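Local atomic coordinates of ribose-phosphate pyrophosphokinase (Thermus thermophilus, PDB entry 7PN0), a protein that catalyses the transfer of a diphosphate group from ATP to ribose 5-phosphate, yielding phosphoribosyl pyrophosphate. Residues A[1-6]-A[292-297]; A[45-50]-A[74-79]; A[153-158]-A[181-186]; A[212-217]-A[232-237]. One frame throughout, in Å; residues are numbered along the deposited sequence.

Contact 1 of 4, residues A[1-6]-A[292-297]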
# COMPACT_ATOMS: atom_id res chain seq x y z
N ARG A 1 -22.23 -16.03 6.20
CA ARG A 1 -21.76 -15.50 4.90
C ARG A 1 -22.39 -16.35 3.79
O ARG A 1 -21.91 -17.44 3.51
CB ARG A 1 -20.23 -15.47 4.83
CG ARG A 1 -19.65 -14.43 5.79
CD ARG A 1 -18.15 -14.22 5.79
NE ARG A 1 -17.84 -13.13 6.70
CZ ARG A 1 -16.61 -12.74 7.03
NH1 ARG A 1 -16.44 -11.72 7.86
NH2 ARG A 1 -15.55 -13.38 6.57
N PRO A 2 -23.49 -15.88 3.17
CA PRO A 2 -24.08 -16.60 2.04
C PRO A 2 -23.10 -16.71 0.86
O PRO A 2 -22.38 -15.79 0.57
CB PRO A 2 -25.30 -15.75 1.68
CG PRO A 2 -24.97 -14.38 2.23
CD PRO A 2 -24.26 -14.68 3.53
N LEU A 3 -23.18 -17.84 0.16
CA LEU A 3 -22.45 -18.06 -1.09
C LEU A 3 -23.26 -17.44 -2.24
O LEU A 3 -24.40 -17.82 -2.45
CB LEU A 3 -22.28 -19.57 -1.23
CG LEU A 3 -21.67 -20.07 -2.54
CD1 LEU A 3 -20.35 -19.38 -2.83
CD2 LEU A 3 -21.46 -21.58 -2.46
N LEU A 4 -22.68 -16.53 -3.00
CA LEU A 4 -23.37 -15.77 -4.05
C LEU A 4 -22.54 -15.81 -5.33
O LEU A 4 -21.31 -15.53 -5.30
CB LEU A 4 -23.56 -14.34 -3.58
CG LEU A 4 -24.40 -14.14 -2.31
CD1 LEU A 4 -24.53 -12.66 -2.00
CD2 LEU A 4 -25.80 -14.73 -2.48
N ILE A 5 -23.18 -16.14 -6.45
CA ILE A 5 -22.44 -16.27 -7.72
C ILE A 5 -23.08 -15.32 -8.72
O ILE A 5 -24.32 -15.20 -8.73
CB ILE A 5 -22.32 -17.74 -8.16
CG1 ILE A 5 -21.67 -17.88 -9.53
CG2 ILE A 5 -23.63 -18.51 -8.06
CD1 ILE A 5 -20.98 -19.21 -9.70
N PHE A 6 -22.23 -14.57 -9.43
CA PHE A 6 -22.62 -13.62 -10.50
C PHE A 6 -21.78 -13.87 -11.74
O PHE A 6 -20.74 -14.54 -11.65
CB PHE A 6 -22.45 -12.18 -10.03
CG PHE A 6 -23.17 -11.88 -8.74
CD1 PHE A 6 -22.57 -12.11 -7.52
CD2 PHE A 6 -24.45 -11.34 -8.76
CE1 PHE A 6 -23.26 -11.86 -6.34
CE2 PHE A 6 -25.10 -11.04 -7.58
CZ PHE A 6 -24.52 -11.33 -6.37
N GLU A 292 -17.53 -27.40 -7.71
CA GLU A 292 -16.93 -28.13 -6.58
C GLU A 292 -15.83 -27.26 -5.96
O GLU A 292 -15.76 -27.23 -4.74
CB GLU A 292 -16.38 -29.49 -7.01
CG GLU A 292 -16.02 -30.39 -5.84
CD GLU A 292 -17.13 -30.56 -4.83
OE1 GLU A 292 -18.30 -30.66 -5.26
OE2 GLU A 292 -16.85 -30.55 -3.60
N ALA A 293 -14.96 -26.65 -6.77
CA ALA A 293 -13.88 -25.77 -6.25
C ALA A 293 -14.51 -24.61 -5.45
O ALA A 293 -14.09 -24.33 -4.30
CB ALA A 293 -13.03 -25.30 -7.41
N ILE A 294 -15.53 -23.96 -6.00
CA ILE A 294 -16.19 -22.82 -5.33
C ILE A 294 -16.77 -23.33 -4.01
O ILE A 294 -16.54 -22.67 -2.97
CB ILE A 294 -17.20 -22.11 -6.24
CG1 ILE A 294 -16.48 -21.36 -7.37
CG2 ILE A 294 -18.11 -21.19 -5.46
CD1 ILE A 294 -17.38 -20.94 -8.51
N TRP A 295 -17.46 -24.47 -4.03
CA TRP A 295 -18.05 -25.06 -2.79
C TRP A 295 -16.94 -25.21 -1.74
O TRP A 295 -17.12 -24.78 -0.58
CB TRP A 295 -18.77 -26.38 -3.11
CG TRP A 295 -19.39 -26.98 -1.89
CD1 TRP A 295 -19.04 -28.15 -1.27
CD2 TRP A 295 -20.45 -26.40 -1.12
NE1 TRP A 295 -19.84 -28.35 -0.18
CE2 TRP A 295 -20.69 -27.28 -0.03
CE3 TRP A 295 -21.20 -25.21 -1.21
CZ2 TRP A 295 -21.65 -27.00 0.95
CZ3 TRP A 295 -22.14 -24.93 -0.23
CH2 TRP A 295 -22.36 -25.82 0.82
N ARG A 296 -15.79 -25.71 -2.15
CA ARG A 296 -14.68 -26.01 -1.21
C ARG A 296 -14.00 -24.71 -0.77
O ARG A 296 -13.69 -24.60 0.41
CB ARG A 296 -13.72 -26.96 -1.90
CG ARG A 296 -14.35 -28.32 -2.06
CD ARG A 296 -13.36 -29.34 -2.48
NE ARG A 296 -14.10 -30.57 -2.78
CZ ARG A 296 -13.54 -31.76 -2.79
NH1 ARG A 296 -12.26 -31.88 -2.52
NH2 ARG A 296 -14.27 -32.82 -3.07
N ILE A 297 -13.84 -23.74 -1.65
CA ILE A 297 -13.30 -22.41 -1.23
C ILE A 297 -14.20 -21.83 -0.13
O ILE A 297 -13.69 -21.37 0.86
CB ILE A 297 -13.19 -21.46 -2.44
CG1 ILE A 297 -12.11 -21.92 -3.41
CG2 ILE A 297 -12.93 -20.04 -2.00
CD1 ILE A 297 -12.25 -21.43 -4.84
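Leu3 is held between two residues of the helix, with one methyl for each. Its CG stands anti to the backbone N (chi1 174°), which carries the forked end out from the strand toward residues 292-297. CD1 comes against Ile294 CG2 at 3.9 Å, the two side chains crossing at about a right angle. The other branch, CD2, reaches the six-membered part of the Trp295 indole at its edge, near the ring plane, 3.8 Å from CE3. Trp295 can be met this way although its CB is directed away from the strand: with CG anti to N (chi1 -179°) the long side chain folds back, and the rim of the ring lies beside Leu3. Ile5, two places along the strand, faces the same helix, and its CD1 lies 4.2 Å from Ile294 CD1; two conformers were modelled for Ile5, so this touch is less certain. Branched aliphatic residues suit such a seam because each offers two separate ends to neighbours at different heights. Strand 3-7 is an edge strand of its five-stranded parallel sheet within the chain, and helix 287-299 packs on one face of that sheet, roughly antiparallel to the strand (142° between the axes of the short segments). There Ile294 also touches Phe53, Leu124 and, from helix 12-21, Ile18, and the last helix of the chain is tied back onto its first strand.

Contact 2 of 4, residues A[45-50]-A[74-79]. With SO4 (sulfate ion), chain E.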
# COMPACT_ATOMS: atom_id res chain seq x y z
N GLU A 45 -29.75 -6.94 -6.11
CA GLU A 45 -30.08 -7.25 -4.70
C GLU A 45 -28.84 -7.18 -3.81
O GLU A 45 -27.72 -7.17 -4.33
CB GLU A 45 -30.75 -8.62 -4.59
CG GLU A 45 -32.11 -8.72 -5.32
CD GLU A 45 -33.28 -7.86 -4.86
OE1 GLU A 45 -34.23 -7.68 -5.68
OE2 GLU A 45 -33.28 -7.35 -3.70
N SER A 46 -29.06 -7.14 -2.50
CA SER A 46 -27.96 -7.04 -1.50
C SER A 46 -27.04 -8.24 -1.65
O SER A 46 -27.53 -9.32 -1.88
CB SER A 46 -28.50 -6.91 -0.12
OG SER A 46 -27.45 -6.90 0.79
N LEU A 47 -25.72 -8.02 -1.59
CA LEU A 47 -24.75 -9.13 -1.42
C LEU A 47 -23.92 -8.88 -0.17
O LEU A 47 -22.81 -9.41 -0.05
CB LEU A 47 -23.94 -9.28 -2.71
CG LEU A 47 -23.36 -7.98 -3.26
CD1 LEU A 47 -22.52 -7.32 -2.20
CD2 LEU A 47 -22.53 -8.20 -4.53
N ARG A 48 -24.44 -8.03 0.74
CA ARG A 48 -23.76 -7.62 1.99
C ARG A 48 -23.33 -8.85 2.79
O ARG A 48 -24.17 -9.75 3.01
CB ARG A 48 -24.70 -6.74 2.82
CG ARG A 48 -24.01 -6.06 3.99
CD ARG A 48 -24.91 -5.08 4.69
NE ARG A 48 -25.19 -3.91 3.86
CZ ARG A 48 -24.53 -2.77 3.94
NH1 ARG A 48 -23.51 -2.63 4.77
NH2 ARG A 48 -24.92 -1.76 3.19
N GLU A 49 -22.06 -8.88 3.20
CA GLU A 49 -21.40 -9.96 3.99
C GLU A 49 -21.49 -11.28 3.23
O GLU A 49 -21.30 -12.36 3.85
CB GLU A 49 -21.88 -10.03 5.44
CG GLU A 49 -21.80 -8.70 6.14
CD GLU A 49 -20.42 -8.06 6.21
OE1 GLU A 49 -20.28 -6.79 5.94
OE2 GLU A 49 -19.45 -8.83 6.35
N GLY A 50 -21.60 -11.19 1.90
CA GLY A 50 -21.63 -12.37 1.02
C GLY A 50 -20.24 -12.85 0.68
O GLY A 50 -19.30 -12.04 0.75
N ASP A 74 -15.09 -4.27 -7.98
CA ASP A 74 -15.17 -2.95 -7.30
C ASP A 74 -16.53 -2.72 -6.61
O ASP A 74 -16.59 -2.32 -5.42
CB ASP A 74 -14.81 -1.84 -8.26
CG ASP A 74 -14.86 -0.49 -7.59
OD1 ASP A 74 -14.06 -0.26 -6.61
OD2 ASP A 74 -15.71 0.28 -8.01
N ALA A 75 -17.60 -2.89 -7.39
CA ALA A 75 -18.99 -2.64 -6.97
C ALA A 75 -19.33 -3.63 -5.85
O ALA A 75 -20.00 -3.22 -4.88
CB ALA A 75 -19.89 -2.77 -8.17
N ALA A 76 -18.85 -4.88 -5.93
CA ALA A 76 -19.11 -5.91 -4.89
C ALA A 76 -18.47 -5.45 -3.59
O ALA A 76 -19.18 -5.55 -2.54
CB ALA A 76 -18.62 -7.28 -5.28
N LYS A 77 -17.22 -4.98 -3.61
CA LYS A 77 -16.57 -4.50 -2.36
C LYS A 77 -17.33 -3.27 -1.86
O LYS A 77 -17.55 -3.18 -0.62
CB LYS A 77 -15.07 -4.28 -2.58
CG LYS A 77 -14.28 -5.57 -2.57
CD LYS A 77 -14.38 -6.23 -1.21
CE LYS A 77 -13.38 -7.32 -1.00
NZ LYS A 77 -12.00 -6.78 -0.97
N GLY A 78 -17.73 -2.38 -2.77
CA GLY A 78 -18.45 -1.13 -2.46
C GLY A 78 -19.83 -1.40 -1.86
O GLY A 78 -20.36 -0.53 -1.12
N ALA A 79 -20.41 -2.57 -2.18
CA ALA A 79 -21.72 -3.01 -1.68
C ALA A 79 -21.50 -3.93 -0.48
O ALA A 79 -22.39 -4.67 -0.16
CB ALA A 79 -22.48 -3.69 -2.80
S SO4 E . -27.52 -3.29 0.89
O1 SO4 E . -27.06 -4.40 1.60
O2 SO4 E . -28.88 -3.49 0.47
O3 SO4 E . -27.48 -2.11 1.71
O4 SO4 E . -26.71 -3.10 -0.31
O HOH W 1 -25.01 -5.27 -0.93
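Leu47 reaches over to the end of helix 62-78 with both methyls: CD1 lies 3.7 Å from Ala79 CB, and CD2 lies 4.1 Å from Ala76 CB. Small alanines let the leucine come close to the helix backbone. Beside this apolar patch, a water accepts from Leu47 N at 2.9 Å, within hydrogen-bonding range of both Ala79 O and sulfate O4. The sulfate is gripped by Arg48 in a forked, nearly straight fashion, NE to O1 and NH2 to O3, each at 3.0 Å; the chain bends at chi3 (-70°) to bring both nitrogens to the ion, which lies at the edge of the guanidinium in its plane. Ser46 OG donates to O1 at 2.7 Å and accepts from Arg48 N, an ST turn that sets serine and arginine side by side. Asp142 of the third subunit forms a salt bridge with Arg48 NH2. A leucine in place of Arg48 would probably leave the sulfate without both guanidinium bonds, to O1 and O3, and that Asp142 without its charged mate. Ser302 and Ser304 of the third subunit and Arg103 of the fourth complete the ion's shell, an anion pocket between subunits that resembles the allosteric phosphate site of related synthetases.

Contact 3 of 4, residues A[153-158]-A[181-186]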
# COMPACT_ATOMS: atom_id res chain seq x y z
N TYR A 153 -11.91 -37.78 -21.54
CA TYR A 153 -12.42 -37.59 -22.91
C TYR A 153 -11.74 -38.63 -23.81
O TYR A 153 -12.44 -39.43 -24.48
CB TYR A 153 -12.12 -36.19 -23.46
CG TYR A 153 -12.16 -36.13 -24.96
CD1 TYR A 153 -13.36 -36.24 -25.64
CD2 TYR A 153 -11.01 -35.98 -25.70
CE1 TYR A 153 -13.41 -36.18 -27.02
CE2 TYR A 153 -11.03 -35.96 -27.09
CZ TYR A 153 -12.24 -36.07 -27.76
OH TYR A 153 -12.25 -35.99 -29.13
N PHE A 154 -10.41 -38.63 -23.84
CA PHE A 154 -9.68 -39.54 -24.76
C PHE A 154 -10.01 -40.99 -24.38
O PHE A 154 -10.21 -41.81 -25.31
CB PHE A 154 -8.17 -39.30 -24.71
CG PHE A 154 -7.67 -38.09 -25.46
CD1 PHE A 154 -7.78 -37.98 -26.84
CD2 PHE A 154 -7.06 -37.05 -24.77
CE1 PHE A 154 -7.29 -36.88 -27.51
CE2 PHE A 154 -6.58 -35.94 -25.44
CZ PHE A 154 -6.68 -35.86 -26.81
N ALA A 155 -9.98 -41.36 -23.11
CA ALA A 155 -10.28 -42.73 -22.64
C ALA A 155 -11.67 -43.15 -23.16
O ALA A 155 -11.83 -44.35 -23.43
CB ALA A 155 -10.23 -42.87 -21.14
N THR A 156 -12.62 -42.21 -23.34
CA THR A 156 -13.98 -42.58 -23.81
C THR A 156 -14.12 -42.52 -25.33
O THR A 156 -15.21 -42.90 -25.79
CB THR A 156 -15.07 -41.74 -23.16
OG1 THR A 156 -14.97 -40.42 -23.65
CG2 THR A 156 -15.00 -41.81 -21.66
N ARG A 157 -13.12 -42.06 -26.07
CA ARG A 157 -13.28 -41.72 -27.50
C ARG A 157 -12.38 -42.54 -28.42
O ARG A 157 -12.73 -42.64 -29.62
CB ARG A 157 -12.99 -40.24 -27.79
CG ARG A 157 -14.23 -39.37 -27.72
CD ARG A 157 -15.07 -39.20 -29.00
NE ARG A 157 -14.78 -40.13 -30.06
CZ ARG A 157 -15.18 -40.02 -31.31
NH1 ARG A 157 -15.89 -38.98 -31.71
NH2 ARG A 157 -14.84 -40.95 -32.18
N VAL A 158 -11.21 -42.97 -27.95
CA VAL A 158 -10.16 -43.48 -28.86
C VAL A 158 -9.79 -44.90 -28.44
O VAL A 158 -9.99 -45.29 -27.28
CB VAL A 158 -8.92 -42.56 -28.95
CG1 VAL A 158 -9.26 -41.13 -29.35
CG2 VAL A 158 -8.10 -42.60 -27.67
N ARG A 181 0.92 -40.56 -19.25
CA ARG A 181 1.00 -41.36 -18.01
C ARG A 181 -0.42 -41.72 -17.56
O ARG A 181 -0.61 -42.86 -17.11
CB ARG A 181 1.85 -40.65 -16.94
CG ARG A 181 3.35 -40.63 -17.26
CD ARG A 181 4.27 -40.06 -16.17
NE ARG A 181 3.68 -38.88 -15.52
CZ ARG A 181 3.89 -37.61 -15.86
NH1 ARG A 181 3.24 -36.66 -15.21
NH2 ARG A 181 4.72 -37.26 -16.84
N ARG A 182 -1.38 -40.79 -17.69
CA ARG A 182 -2.79 -41.00 -17.26
C ARG A 182 -3.48 -42.07 -18.10
O ARG A 182 -4.29 -42.83 -17.52
CB ARG A 182 -3.58 -39.69 -17.33
CG ARG A 182 -3.38 -38.78 -16.14
CD ARG A 182 -4.08 -37.45 -16.34
NE ARG A 182 -3.80 -36.58 -15.22
CZ ARG A 182 -4.38 -36.64 -14.02
NH1 ARG A 182 -5.30 -37.54 -13.72
NH2 ARG A 182 -3.98 -35.80 -13.10
N LEU A 183 -3.19 -42.13 -19.40
CA LEU A 183 -3.80 -43.10 -20.36
C LEU A 183 -2.95 -44.36 -20.57
O LEU A 183 -3.40 -45.21 -21.35
CB LEU A 183 -3.99 -42.40 -21.69
CG LEU A 183 -4.92 -41.19 -21.65
CD1 LEU A 183 -5.20 -40.68 -23.05
CD2 LEU A 183 -6.22 -41.56 -20.95
N GLY A 184 -1.75 -44.45 -19.97
CA GLY A 184 -0.85 -45.61 -20.09
C GLY A 184 -0.36 -45.76 -21.51
O GLY A 184 -0.31 -46.87 -22.00
N LEU A 185 -0.00 -44.66 -22.15
CA LEU A 185 0.35 -44.60 -23.58
C LEU A 185 1.81 -44.21 -23.69
O LEU A 185 2.36 -43.52 -22.82
CB LEU A 185 -0.52 -43.54 -24.26
CG LEU A 185 -1.77 -43.97 -25.04
CD1 LEU A 185 -2.33 -45.31 -24.62
CD2 LEU A 185 -2.83 -42.89 -24.96
N PRO A 186 2.45 -44.61 -24.81
CA PRO A 186 3.77 -44.11 -25.15
C PRO A 186 3.67 -42.63 -25.50
O PRO A 186 2.61 -42.17 -25.86
CB PRO A 186 4.19 -44.95 -26.38
CG PRO A 186 2.87 -45.40 -27.00
CD PRO A 186 1.91 -45.52 -25.83
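Phe154 and Ala155 are the residues of helix 147-157 that meet Leu183, and the residues around them explain how they are placed. Tyr153 lays its CD2 over the centre of one face of the Phe154 ring, while its hydroxyl is hydrogen-bonded to Glu266. Phe154 then touches Leu183 with its CB rather than its ring, 3.7 Å from CD1; CG lies anti to the carbonyl carbon (chi1 -77°), and the ring swings away from the partner to pack on Tyr243 and Ala245 of strand 241-246. Ala155 adds its single methyl, CB standing 4.2 Å from Leu183 CD2, so that the leucine fork has one branch for each neighbour. Thr156 turns back along its own helix, OG1 donating to Tyr153 O at 2.8 Å, which satisfies a hydroxyl near the helix end. Arg157 follows with its CB over a face of the Tyr153 ring and its NH1 in a salt bridge to Glu266; Val158 N, like Arg157 N, bonds to Phe154 O. Beyond Leu183, Gly184 has a positive phi of 65°, which a residue without CB adopts easily as the chain leaves the helix. Both helices lie on the same face of the mixed sheet, where Phe154 and Leu183 rest on Leu215 of strand 213-218. Their junction is made wholly of carbon, with polar groups kept to its flanks, consistent with dispersion and exclusion of water as what holds it.

Contact 4 of 4, residues A[212-217]-A[232-237]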
# COMPACT_ATOMS: atom_id res chain seq x y z
N LYS A 212 -0.79 -45.47 -36.01
CA LYS A 212 -1.29 -45.31 -34.62
C LYS A 212 -2.31 -44.17 -34.60
O LYS A 212 -2.31 -43.32 -35.51
CB LYS A 212 -0.14 -45.09 -33.63
CG LYS A 212 0.99 -46.11 -33.72
CD LYS A 212 1.02 -47.11 -32.58
CE LYS A 212 1.84 -46.64 -31.39
NZ LYS A 212 2.30 -47.78 -30.55
N THR A 213 -3.17 -44.20 -33.60
CA THR A 213 -4.09 -43.08 -33.27
C THR A 213 -3.27 -42.10 -32.43
O THR A 213 -2.94 -42.43 -31.31
CB THR A 213 -5.33 -43.58 -32.52
OG1 THR A 213 -5.98 -44.41 -33.48
CG2 THR A 213 -6.25 -42.46 -32.09
N ALA A 214 -2.87 -40.99 -33.04
CA ALA A 214 -2.06 -39.96 -32.36
C ALA A 214 -3.01 -39.02 -31.59
O ALA A 214 -4.01 -38.54 -32.18
CB ALA A 214 -1.24 -39.23 -33.37
N LEU A 215 -2.66 -38.73 -30.34
CA LEU A 215 -3.38 -37.77 -29.48
C LEU A 215 -2.49 -36.53 -29.30
O LEU A 215 -1.32 -36.70 -28.92
CB LEU A 215 -3.67 -38.45 -28.14
CG LEU A 215 -4.31 -39.83 -28.20
CD1 LEU A 215 -4.69 -40.27 -26.81
CD2 LEU A 215 -5.53 -39.82 -29.12
N ILE A 216 -3.02 -35.33 -29.53
CA ILE A 216 -2.27 -34.08 -29.19
C ILE A 216 -3.07 -33.27 -28.18
O ILE A 216 -4.33 -33.26 -28.22
CB ILE A 216 -1.85 -33.29 -30.43
CG1 ILE A 216 -3.04 -32.65 -31.15
CG2 ILE A 216 -1.01 -34.18 -31.34
CD1 ILE A 216 -2.69 -31.92 -32.42
N VAL A 217 -2.36 -32.57 -27.29
CA VAL A 217 -3.06 -31.80 -26.22
C VAL A 217 -2.34 -30.47 -26.11
O VAL A 217 -1.08 -30.45 -26.24
CB VAL A 217 -3.13 -32.59 -24.90
CG1 VAL A 217 -1.74 -32.98 -24.37
CG2 VAL A 217 -3.95 -31.86 -23.85
N GLU A 232 -0.86 -32.19 -39.74
CA GLU A 232 -0.28 -32.38 -41.11
C GLU A 232 1.03 -33.17 -40.98
O GLU A 232 1.20 -34.15 -41.73
CB GLU A 232 -0.02 -31.04 -41.80
CG GLU A 232 -1.26 -30.38 -42.39
CD GLU A 232 -0.92 -29.24 -43.33
OE1 GLU A 232 0.29 -29.01 -43.60
OE2 GLU A 232 -1.84 -28.57 -43.80
N ALA A 233 1.92 -32.77 -40.06
CA ALA A 233 3.20 -33.47 -39.80
C ALA A 233 2.94 -34.94 -39.48
O ALA A 233 3.70 -35.79 -39.97
CB ALA A 233 3.95 -32.83 -38.67
N LEU A 234 1.93 -35.22 -38.66
CA LEU A 234 1.64 -36.58 -38.13
C LEU A 234 1.08 -37.45 -39.26
O LEU A 234 1.45 -38.64 -39.34
CB LEU A 234 0.65 -36.47 -36.96
CG LEU A 234 1.30 -36.28 -35.60
CD1 LEU A 234 0.27 -35.80 -34.55
CD2 LEU A 234 1.98 -37.57 -35.13
N MET A 235 0.24 -36.89 -40.13
CA MET A 235 -0.27 -37.66 -41.29
C MET A 235 0.90 -37.87 -42.28
O MET A 235 1.01 -38.97 -42.82
CB MET A 235 -1.45 -36.98 -41.96
CG MET A 235 -2.69 -36.82 -41.06
SD MET A 235 -3.19 -38.29 -40.09
CE MET A 235 -3.88 -39.32 -41.39
N GLN A 236 1.82 -36.92 -42.43
CA GLN A 236 3.02 -37.11 -43.30
C GLN A 236 3.91 -38.21 -42.70
O GLN A 236 4.56 -38.89 -43.50
CB GLN A 236 3.82 -35.82 -43.52
CG GLN A 236 3.17 -34.84 -44.47
CD GLN A 236 3.71 -33.43 -44.33
OE1 GLN A 236 4.81 -33.19 -43.81
NE2 GLN A 236 2.93 -32.47 -44.78
N ALA A 237 3.97 -38.36 -41.36
CA ALA A 237 4.76 -39.43 -40.69
C ALA A 237 3.96 -40.73 -40.64
O ALA A 237 4.43 -41.69 -39.97
CB ALA A 237 5.19 -39.02 -39.29
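Leu234 meets Ala214 and Ile216 with no ring, amide or guanidinium among the three, so there are no faces or edges to this contact: methyl groups alone touch. Leu234 CD1 is the point where the strand side chains converge, 3.8 Å from Ile216 CG2 and 3.9 Å from Ala214 CB. Its second branch, CD2, approaches the same alanine methyl at 4.0 Å, so the forked end straddles Ala214. The leucine arrives there because its CB is directed at the strand and CG lies anti to the carbonyl carbon (chi1 -89°), extending the side chain outward from the helix. Ile216 answers with its shorter branch: CG2 stands beside the backbone N, and the two side chains slide past each other in opposite directions. Alanine suits position 214 because its short side chain leaves the leucine space to come down onto the strand, whereas the isoleucine meets its flank. Ala214 and Ile216, two apart, face the helix; Leu215 between them is directed away, toward the opposite side of the sheet. Strand 213-218 lies inside the mixed sheet, parallel to its neighbours 163-167 and 241-246, and helix 225-236 links it to the latter, a beta-alpha-beta crossover. The strand runs into an acidic stretch and a Thr-Ala-Gly-Ser loop, the PRPP-binding motif of this fold; in relatives these hold the ribose hydroxyls and the 5-phosphate respectively, and probably do here. Leu234 also touches Val242 of the adjoining strand and Val209, Met235 packs on Val242 as well, and Ala233 lies against Ile190 of strand 187-194.

Contact 2 lies within the N-terminal part and contact 4 within the C-terminal part of the chain, while contact 1 brings the last helix back onto the first strand. Contacts 1 and 2 touch, Leu4 packing on Leu47, and so do contacts 3 and 4, where Leu215 meets Phe154, Leu183 and Leu185, its sheet being flanked on both sides. Centres of contacts 2 and 4 are about 51 Å apart. Contacts 3 and 4 are buried and purely apolar, and contact 4 is untouched by other chains. Contact 1 is partly exposed at Trp295. Contact 2, though also buried, lies among subunits, and there alone an ion and a water join the packing.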